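Local structure of putative exported protein (Bacteroides fragilis, 4RAA) at residues V323-K327 with L344-E349; L27-K31 with D337-L343; A59-L63 with Q75-K79. The protein is of unknown function but adopts the six-bladed beta-propeller fold of the YWTD superfamily and is probably exported from the cytoplasm. All coordinates share one frame. Residue numbers count along the deposited sequence, not the author numbering.

Interaction 1 of 3, residues V323-K327 with L344-E349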
loop_
_atom_site.group_PDB
_atom_site.type_symbol
_atom_site.label_atom_id
_atom_site.label_comp_id
_atom_site.label_asym_id
_atom_site.label_seq_id
_atom_site.Cartn_x
_atom_site.Cartn_y
_atom_site.Cartn_z
ATOM N N VAL A 323 -25.483 17.965 25.340
ATOM C CA VAL A 323 -25.530 18.935 26.445
ATOM C C VAL A 323 -26.772 19.821 26.382
ATOM O O VAL A 323 -27.591 19.759 27.290
ATOM C CB VAL A 323 -24.222 19.774 26.534
ATOM C CG1 VAL A 323 -24.334 20.912 27.557
ATOM C CG2 VAL A 323 -23.033 18.857 26.854
ATOM N N LEU A 324 -26.937 20.576 25.299
ATOM C CA LEU A 324 -28.073 21.507 25.174
ATOM C C LEU A 324 -29.436 20.850 25.359
ATOM O O LEU A 324 -30.315 21.431 26.018
ATOM C CB LEU A 324 -28.051 22.272 23.844
ATOM C CG LEU A 324 -29.164 23.308 23.611
ATOM C CD1 LEU A 324 -29.227 24.339 24.734
ATOM C CD2 LEU A 324 -28.962 23.985 22.273
ATOM N N SER A 325 -29.600 19.658 24.778
ATOM C CA SER A 325 -30.852 18.885 24.882
ATOM C C SER A 325 -31.167 18.577 26.359
ATOM O O SER A 325 -32.306 18.765 26.804
ATOM C CB SER A 325 -30.773 17.602 24.018
ATOM O OG SER A 325 -32.013 16.920 23.947
ATOM N N LEU A 326 -30.136 18.164 27.105
ATOM C CA LEU A 326 -30.248 17.879 28.543
ATOM C C LEU A 326 -30.383 19.138 29.410
ATOM O O LEU A 326 -31.104 19.114 30.414
ATOM C CB LEU A 326 -29.039 17.085 29.050
ATOM C CG LEU A 326 -28.720 15.678 28.539
ATOM C CD1 LEU A 326 -27.728 15.034 29.500
ATOM C CD2 LEU A 326 -29.954 14.808 28.407
ATOM N N LYS A 327 -29.664 20.212 29.064
ATOM C CA LYS A 327 -29.759 21.473 29.823
ATOM C C LYS A 327 -31.174 22.066 29.791
ATOM O O LYS A 327 -31.641 22.599 30.803
ATOM C CB LYS A 327 -28.718 22.496 29.376
ATOM C CG LYS A 327 -27.289 22.091 29.719
ATOM C CD LYS A 327 -26.357 23.282 29.868
ATOM C CE LYS A 327 -26.586 24.009 31.185
ATOM N NZ LYS A 327 -25.529 25.027 31.380
ATOM N N LEU A 344 -23.273 18.818 34.265
ATOM C CA LEU A 344 -24.208 19.559 33.382
ATOM C C LEU A 344 -24.327 21.058 33.792
ATOM O O LEU A 344 -24.484 21.946 32.937
ATOM C CB LEU A 344 -25.587 18.840 33.385
ATOM C CG LEU A 344 -26.601 18.881 32.242
ATOM C CD1 LEU A 344 -25.969 18.342 30.971
ATOM C CD2 LEU A 344 -27.834 18.049 32.588
ATOM N N THR A 345 -24.238 21.318 35.100
ATOM C CA THR A 345 -24.289 22.677 35.663
ATOM C C THR A 345 -23.038 23.500 35.297
ATOM O O THR A 345 -23.155 24.706 35.069
ATOM C CB THR A 345 -24.531 22.620 37.186
ATOM O OG1 THR A 345 -25.787 21.983 37.426
ATOM C CG2 THR A 345 -24.581 23.982 37.802
ATOM N N ILE A 346 -21.868 22.849 35.243
ATOM C CA ILE A 346 -20.593 23.488 34.808
ATOM C C ILE A 346 -20.327 23.419 33.278
ATOM O O ILE A 346 -19.242 23.807 32.826
ATOM C CB ILE A 346 -19.344 22.925 35.570
ATOM C CG1 ILE A 346 -19.034 21.447 35.215
ATOM C CG2 ILE A 346 -19.527 23.111 37.073
ATOM C CD1 ILE A 346 -17.656 20.966 35.634
ATOM N N SER A 347 -21.284 22.900 32.500
ATOM C CA SER A 347 -21.154 22.775 31.047
ATOM C C SER A 347 -21.868 23.925 30.348
ATOM O O SER A 347 -22.983 24.300 30.722
ATOM C CB SER A 347 -21.752 21.452 30.540
ATOM O OG SER A 347 -21.043 20.327 31.025
ATOM N N ASN A 348 -21.210 24.473 29.333
ATOM C CA ASN A 348 -21.795 25.495 28.480
ATOM C C ASN A 348 -22.738 24.814 27.495
ATOM O O ASN A 348 -22.575 23.621 27.202
ATOM C CB ASN A 348 -20.704 26.250 27.719
ATOM C CG ASN A 348 -19.790 27.036 28.636
ATOM O OD1 ASN A 348 -20.220 27.584 29.641
ATOM N ND2 ASN A 348 -18.523 27.106 28.279
ATOM N N GLU A 349 -23.706 25.580 26.973
ATOM C CA GLU A 349 -24.685 25.069 25.984
ATOM C C GLU A 349 -24.025 24.516 24.708
ATOM O O GLU A 349 -24.561 23.591 24.093
ATOM C CB GLU A 349 -25.741 26.132 25.591
ATOM C CG GLU A 349 -26.809 26.460 26.644
ATOM C CD GLU A 349 -26.357 27.383 27.766
ATOM O OE1 GLU A 349 -25.234 27.922 27.697
ATOM O OE2 GLU A 349 -27.149 27.599 28.718
#
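Strands 316-321 and 354-360 lie side by side in one blade of the propeller, and the chain between them makes an excursion through helices 323-331 and 338-345; here the start of the first helix meets the end of the second and the loop leading back to the sheet. Val323, in the first turn, points its side chain at that loop: CG1 lies 3.2 Å from Asn348 O and 4.0 Å from Ser347 CB. Ile354 of the returning strand also touches Val323, Leu344 and Ser347, so the contact rests on the blade. Leu324 is more exposed and runs beside Glu349, with its CB 3.7 Å from Glu349 O and its CD1 3.7 Å from Glu349 CG. Leu326 turns inward and sets its CB 3.8 Å from Leu344 CD1; Phe336 touches both leucines. Lys327, whose N bonds to Val323 O at 2.8 Å in an i+4 to i helical bond, stretches its aliphatic chain along Leu344, with Lys327 CG 4.1 Å from Leu344 CG and Lys327 CE 3.4 Å from Leu344 O. This path brings Lys327 NZ within 2.7 Å of Ser347 O, to which it donates a hydrogen bond. Ser347 OG serves other partners, Leu343 O and Lys31 NZ. Glu349 OE2 stands 4.0 Å from Lys327 NZ, near enough for electrostatic attraction but too far for a salt bridge. The hydrogen bond thus uses a backbone acceptor and does not depend on the side chain of Ser347; the lysine ties helix 323-331 to the loop, while its methylenes join the apolar packing.

Interaction 2 of 3, residues L27-K31 with D337-L343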
loop_
_atom_site.group_PDB
_atom_site.type_symbol
_atom_site.label_atom_id
_atom_site.label_comp_id
_atom_site.label_asym_id
_atom_site.label_seq_id
_atom_site.Cartn_x
_atom_site.Cartn_y
_atom_site.Cartn_z
ATOM N N LEU A 27 -22.874 3.371 37.115
ATOM C CA LEU A 27 -22.668 4.504 36.213
ATOM C C LEU A 27 -21.422 5.303 36.521
ATOM O O LEU A 27 -20.849 5.235 37.610
ATOM C CB LEU A 27 -23.868 5.478 36.289
ATOM C CG LEU A 27 -25.124 5.186 35.463
ATOM C CD1 LEU A 27 -25.517 3.713 35.451
ATOM C CD2 LEU A 27 -26.270 6.061 35.957
ATOM N N SER A 28 -21.042 6.089 35.525
ATOM C CA SER A 28 -19.942 7.026 35.617
ATOM C C SER A 28 -20.105 8.006 34.461
ATOM O O SER A 28 -20.676 7.651 33.425
ATOM C CB SER A 28 -18.600 6.306 35.562
ATOM O OG SER A 28 -17.539 7.235 35.621
ATOM N N PHE A 29 -19.634 9.233 34.655
ATOM C CA PHE A 29 -19.728 10.286 33.642
ATOM C C PHE A 29 -18.382 10.967 33.414
ATOM O O PHE A 29 -17.555 11.049 34.325
ATOM C CB PHE A 29 -20.773 11.314 34.056
ATOM C CG PHE A 29 -22.164 10.762 34.134
ATOM C CD1 PHE A 29 -22.917 10.579 32.974
ATOM C CD2 PHE A 29 -22.738 10.434 35.364
ATOM C CE1 PHE A 29 -24.211 10.078 33.036
ATOM C CE2 PHE A 29 -24.038 9.935 35.435
ATOM C CZ PHE A 29 -24.775 9.755 34.271
ATOM N N LEU A 30 -18.168 11.433 32.189
ATOM C CA LEU A 30 -16.939 12.127 31.813
ATOM C C LEU A 30 -17.272 13.234 30.833
ATOM O O LEU A 30 -17.962 12.992 29.840
ATOM C CB LEU A 30 -15.967 11.165 31.147
ATOM C CG LEU A 30 -14.570 11.676 30.778
ATOM C CD1 LEU A 30 -13.827 12.201 32.003
ATOM C CD2 LEU A 30 -13.786 10.559 30.103
ATOM N N LYS A 31 -16.746 14.424 31.107
ATOM C CA LYS A 31 -16.945 15.591 30.274
ATOM C C LYS A 31 -15.775 15.715 29.284
ATOM O O LYS A 31 -14.613 15.742 29.700
ATOM C CB LYS A 31 -17.008 16.813 31.184
ATOM C CG LYS A 31 -17.458 18.049 30.480
ATOM C CD LYS A 31 -17.653 19.222 31.409
ATOM C CE LYS A 31 -17.758 20.487 30.584
ATOM N NZ LYS A 31 -18.769 20.405 29.489
ATOM N N ASP A 337 -29.452 12.627 37.375
ATOM C CA ASP A 337 -28.508 11.909 38.263
ATOM C C ASP A 337 -27.600 12.960 38.931
ATOM O O ASP A 337 -27.230 13.945 38.286
ATOM C CB ASP A 337 -27.703 10.866 37.446
ATOM C CG ASP A 337 -26.554 10.200 38.234
ATOM O OD1 ASP A 337 -25.574 10.892 38.611
ATOM O OD2 ASP A 337 -26.592 8.954 38.396
ATOM N N ASP A 338 -27.238 12.732 40.202
ATOM C CA ASP A 338 -26.407 13.680 40.977
ATOM C C ASP A 338 -25.118 14.054 40.259
ATOM O O ASP A 338 -24.866 15.236 40.041
ATOM C CB ASP A 338 -26.072 13.153 42.395
ATOM C CG ASP A 338 -27.279 13.127 43.338
ATOM O OD1 ASP A 338 -28.348 13.675 43.010
ATOM O OD2 ASP A 338 -27.151 12.549 44.440
ATOM N N LYS A 339 -24.340 13.049 39.857
ATOM C CA LYS A 339 -23.065 13.309 39.177
ATOM C C LYS A 339 -23.223 13.892 37.751
ATOM O O LYS A 339 -22.373 14.687 37.325
ATOM C CB LYS A 339 -22.118 12.087 39.214
ATOM C CG LYS A 339 -20.735 12.299 38.561
ATOM C CD LYS A 339 -19.945 13.514 39.091
ATOM C CE LYS A 339 -18.825 13.974 38.161
ATOM N NZ LYS A 339 -17.648 13.073 38.111
ATOM N N LEU A 340 -24.286 13.513 37.030
ATOM C CA LEU A 340 -24.548 14.073 35.690
ATOM C C LEU A 340 -24.888 15.550 35.792
ATOM O O LEU A 340 -24.312 16.365 35.065
ATOM C CB LEU A 340 -25.698 13.356 34.976
ATOM C CG LEU A 340 -26.082 13.827 33.557
ATOM C CD1 LEU A 340 -24.892 13.847 32.602
ATOM C CD2 LEU A 340 -27.192 12.953 32.995
ATOM N N SER A 341 -25.816 15.872 36.699
ATOM C CA SER A 341 -26.257 17.253 36.956
ATOM C C SER A 341 -25.110 18.180 37.398
ATOM O O SER A 341 -25.087 19.349 37.015
ATOM C CB SER A 341 -27.384 17.277 37.988
ATOM O OG SER A 341 -28.000 18.537 37.981
ATOM N N GLU A 342 -24.180 17.644 38.194
ATOM C CA GLU A 342 -22.954 18.348 38.644
ATOM C C GLU A 342 -22.095 18.774 37.439
ATOM O O GLU A 342 -21.679 19.932 37.359
ATOM C CB GLU A 342 -22.177 17.449 39.622
ATOM C CG GLU A 342 -20.814 17.899 40.134
ATOM C CD GLU A 342 -20.238 16.861 41.098
ATOM O OE1 GLU A 342 -20.766 16.745 42.230
ATOM O OE2 GLU A 342 -19.265 16.153 40.732
ATOM N N LEU A 343 -21.858 17.847 36.508
ATOM C CA LEU A 343 -21.132 18.141 35.255
ATOM C C LEU A 343 -21.952 19.015 34.280
ATOM O O LEU A 343 -21.384 19.846 33.560
ATOM C CB LEU A 343 -20.691 16.851 34.534
ATOM C CG LEU A 343 -19.528 16.055 35.128
ATOM C CD1 LEU A 343 -19.399 14.723 34.410
ATOM C CD2 LEU A 343 -18.212 16.822 35.056
#
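Phe29 lays one face of its ring over Leu340, whose CB sits 3.9 Å from the ring centroid and 16° off the ring normal, a CH-pi contact. Lys339 approaches the ring edge instead, with its CG 4.2 Å from Phe29 CD2. Back at the base of the aromatic side chain, Phe29 CB packs 3.7 Å from Leu343 CD1, and the other methyl, Leu343 CD2, lies 4.1 Å from Lys31 CB. Leu340 and Leu343, three residues apart, thus offer neighbouring positions on one side of the helix to a strand that presents every second side chain: Leu27, Phe29 and Lys31 point to the helix, Ser28 and Leu30 away. The segment axes run nearly parallel, 8° apart, and approach to 8.4 Å. Strand 25-31, from the N-terminal region, is an edge strand of its sheet within the chain and pairs antiparallel with the C-terminal strand 354-360; their joining in one blade is consistent with the Velcro closure of beta-propellers. Helix 338-345 packs against a face of that blade, where Leu321 and Val302 also touch both Phe29 and Leu340. Asp337 is the N-cap of the helix: its OD1 accepts weak hydrogen bonds from Lys339 N at 2.8 Å and from Leu340 N at 3.3 Å. The same carboxylate borders the strand, with Asp337 OD1 3.7 Å from Phe29 CE2 and Asp337 OD2 3.8 Å from Leu27 CD2. At the far end, Lys31 NZ hydrogen-bonds Ser347 OG and forms a salt bridge with Asp351.

Interaction 3 of 3, residues A59-L63 with Q75-K79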
loop_
_atom_site.group_PDB
_atom_site.type_symbol
_atom_site.label_atom_id
_atom_site.label_comp_id
_atom_site.label_asym_id
_atom_site.label_seq_id
_atom_site.Cartn_x
_atom_site.Cartn_y
_atom_site.Cartn_z
ATOM N N ALA A 59 -19.729 11.503 11.773
ATOM C CA ALA A 59 -20.595 12.509 11.176
ATOM C C ALA A 59 -19.748 13.512 10.370
ATOM O O ALA A 59 -20.059 13.772 9.210
ATOM C CB ALA A 59 -21.397 13.219 12.251
ATOM N N ASN A 60 -18.700 14.068 10.995
ATOM C CA ASN A 60 -17.740 14.999 10.348
ATOM C C ASN A 60 -16.436 14.339 9.845
ATOM O O ASN A 60 -15.621 15.007 9.208
ATOM C CB ASN A 60 -17.370 16.142 11.306
ATOM C CG ASN A 60 -18.553 17.027 11.678
ATOM O OD1 ASN A 60 -19.511 17.179 10.916
ATOM N ND2 ASN A 60 -18.470 17.650 12.847
ATOM N N SER A 61 -16.245 13.051 10.139
ATOM C CA SER A 61 -15.071 12.254 9.752
ATOM C C SER A 61 -13.717 12.759 10.263
ATOM O O SER A 61 -12.760 12.813 9.506
ATOM C CB SER A 61 -15.019 12.045 8.234
ATOM O OG SER A 61 -13.937 11.185 7.887
ATOM N N ASN A 62 -13.661 13.108 11.545
ATOM C CA ASN A 62 -12.435 13.538 12.234
ATOM C C ASN A 62 -12.071 12.459 13.247
ATOM O O ASN A 62 -12.952 11.967 13.949
ATOM C CB ASN A 62 -12.671 14.856 12.975
ATOM C CG ASN A 62 -12.988 16.007 12.038
ATOM O OD1 ASN A 62 -12.243 16.272 11.100
ATOM N ND2 ASN A 62 -14.078 16.711 12.298
ATOM N N LEU A 63 -10.794 12.086 13.315
ATOM C CA LEU A 63 -10.315 11.091 14.274
ATOM C C LEU A 63 -9.562 11.866 15.343
ATOM O O LEU A 63 -8.564 12.506 15.026
ATOM C CB LEU A 63 -9.408 10.068 13.580
ATOM C CG LEU A 63 -8.820 8.920 14.403
ATOM C CD1 LEU A 63 -9.917 8.091 15.046
ATOM C CD2 LEU A 63 -7.939 8.024 13.538
ATOM N N GLN A 75 -5.247 15.585 17.227
ATOM C CA GLN A 75 -6.020 14.979 16.122
ATOM C C GLN A 75 -5.094 14.050 15.336
ATOM O O GLN A 75 -3.921 14.375 15.139
ATOM C CB GLN A 75 -6.613 16.024 15.165
ATOM C CG GLN A 75 -7.533 15.388 14.111
ATOM C CD GLN A 75 -8.286 16.357 13.228
ATOM O OE1 GLN A 75 -8.254 17.575 13.433
ATOM N NE2 GLN A 75 -9.001 15.811 12.242
ATOM N N ILE A 76 -5.637 12.919 14.875
ATOM C CA ILE A 76 -4.895 11.939 14.068
ATOM C C ILE A 76 -5.164 12.298 12.615
ATOM O O ILE A 76 -6.253 12.041 12.111
ATOM C CB ILE A 76 -5.304 10.471 14.374
ATOM C CG1 ILE A 76 -5.147 10.196 15.884
ATOM C CG2 ILE A 76 -4.476 9.493 13.525
ATOM C CD1 ILE A 76 -5.271 8.751 16.314
ATOM N N GLY A 77 -4.162 12.880 11.951
ATOM C CA GLY A 77 -4.282 13.329 10.564
ATOM C C GLY A 77 -5.191 14.532 10.490
ATOM O O GLY A 77 -5.317 15.275 11.464
ATOM N N GLN A 78 -5.827 14.718 9.338
ATOM C CA GLN A 78 -6.785 15.821 9.130
ATOM C C GLN A 78 -7.648 15.574 7.904
ATOM O O GLN A 78 -7.377 14.651 7.141
ATOM C CB GLN A 78 -6.049 17.149 8.976
ATOM C CG GLN A 78 -4.916 17.113 7.962
ATOM C CD GLN A 78 -4.489 18.478 7.463
ATOM O OE1 GLN A 78 -4.806 19.515 8.051
ATOM N NE2 GLN A 78 -3.764 18.482 6.353
ATOM N N LYS A 79 -8.680 16.397 7.716
ATOM C CA LYS A 79 -9.544 16.282 6.540
ATOM C C LYS A 79 -8.855 16.858 5.326
ATOM O O LYS A 79 -8.126 17.849 5.440
ATOM C CB LYS A 79 -10.880 16.990 6.715
ATOM C CG LYS A 79 -11.732 16.422 7.835
ATOM C CD LYS A 79 -13.220 16.685 7.637
ATOM C CE LYS A 79 -13.822 15.789 6.550
ATOM N NZ LYS A 79 -15.310 15.838 6.466
#
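A tyrosine hydroxyl from a third strand breaks into the ladder of this beta hairpin: Tyr86 OH bonds to both Leu63 N and Ile76 O, atoms that stand 4.7 Å apart and do not meet directly. The hairpin, strands 62-67 and 72-79, belongs to the antiparallel up-and-down array of a propeller blade. Only one backbone hydrogen bond joins the two segments, Ile76 N to Leu63 O at 3.0 Å. Beside that bond Gln75 runs its CG to 3.2 Å from Leu63 O and turns its NE2 to Tyr86 OH. Beyond it the strands diverge, and Lys79 bridges the gap, reaching back to the turn before strand 62-67, its NZ donating to Asn60 O at 2.9 Å. That turn carries a G1 beta bulge, in which Ser61 and Asn62 both face Asp57; Ser61 takes a left-handed helical conformation (phi 59°, psi 46°), and its OG bonds to Leu89 N. On the buried side Leu63 sets its CD2 3.7 Å from Ile76 CB. On the more exposed side, Asn62 OD1 lies 3.3 Å from Lys79 CG.

Interactions 1 and 2 share helix 338-345 and touch: Ser347 OG lies 2.7 Å from Lys31 NZ, a probable hydrogen bond, and Leu326 CD1 packs 4.1 Å from Leu340 CD2. Interaction 1 packs the two helices of the excursion together; interaction 2 packs the second on the blade that holds strands 25-31 and 354-360. Interaction 3 sits in another blade, its centre 25 Å and 27 Å from theirs. All are partly buried: Val323, Leu326, Leu344 and Ser347, then Phe29 and Leu340, then Ser61, Leu63 and Ile76 are buried. Interaction 2 is apolar and aromatic; interactions 1 and 3 each add a more exposed lysine bonded to a main-chain carbonyl, and interaction 3 alone has a strand-to-strand backbone bond.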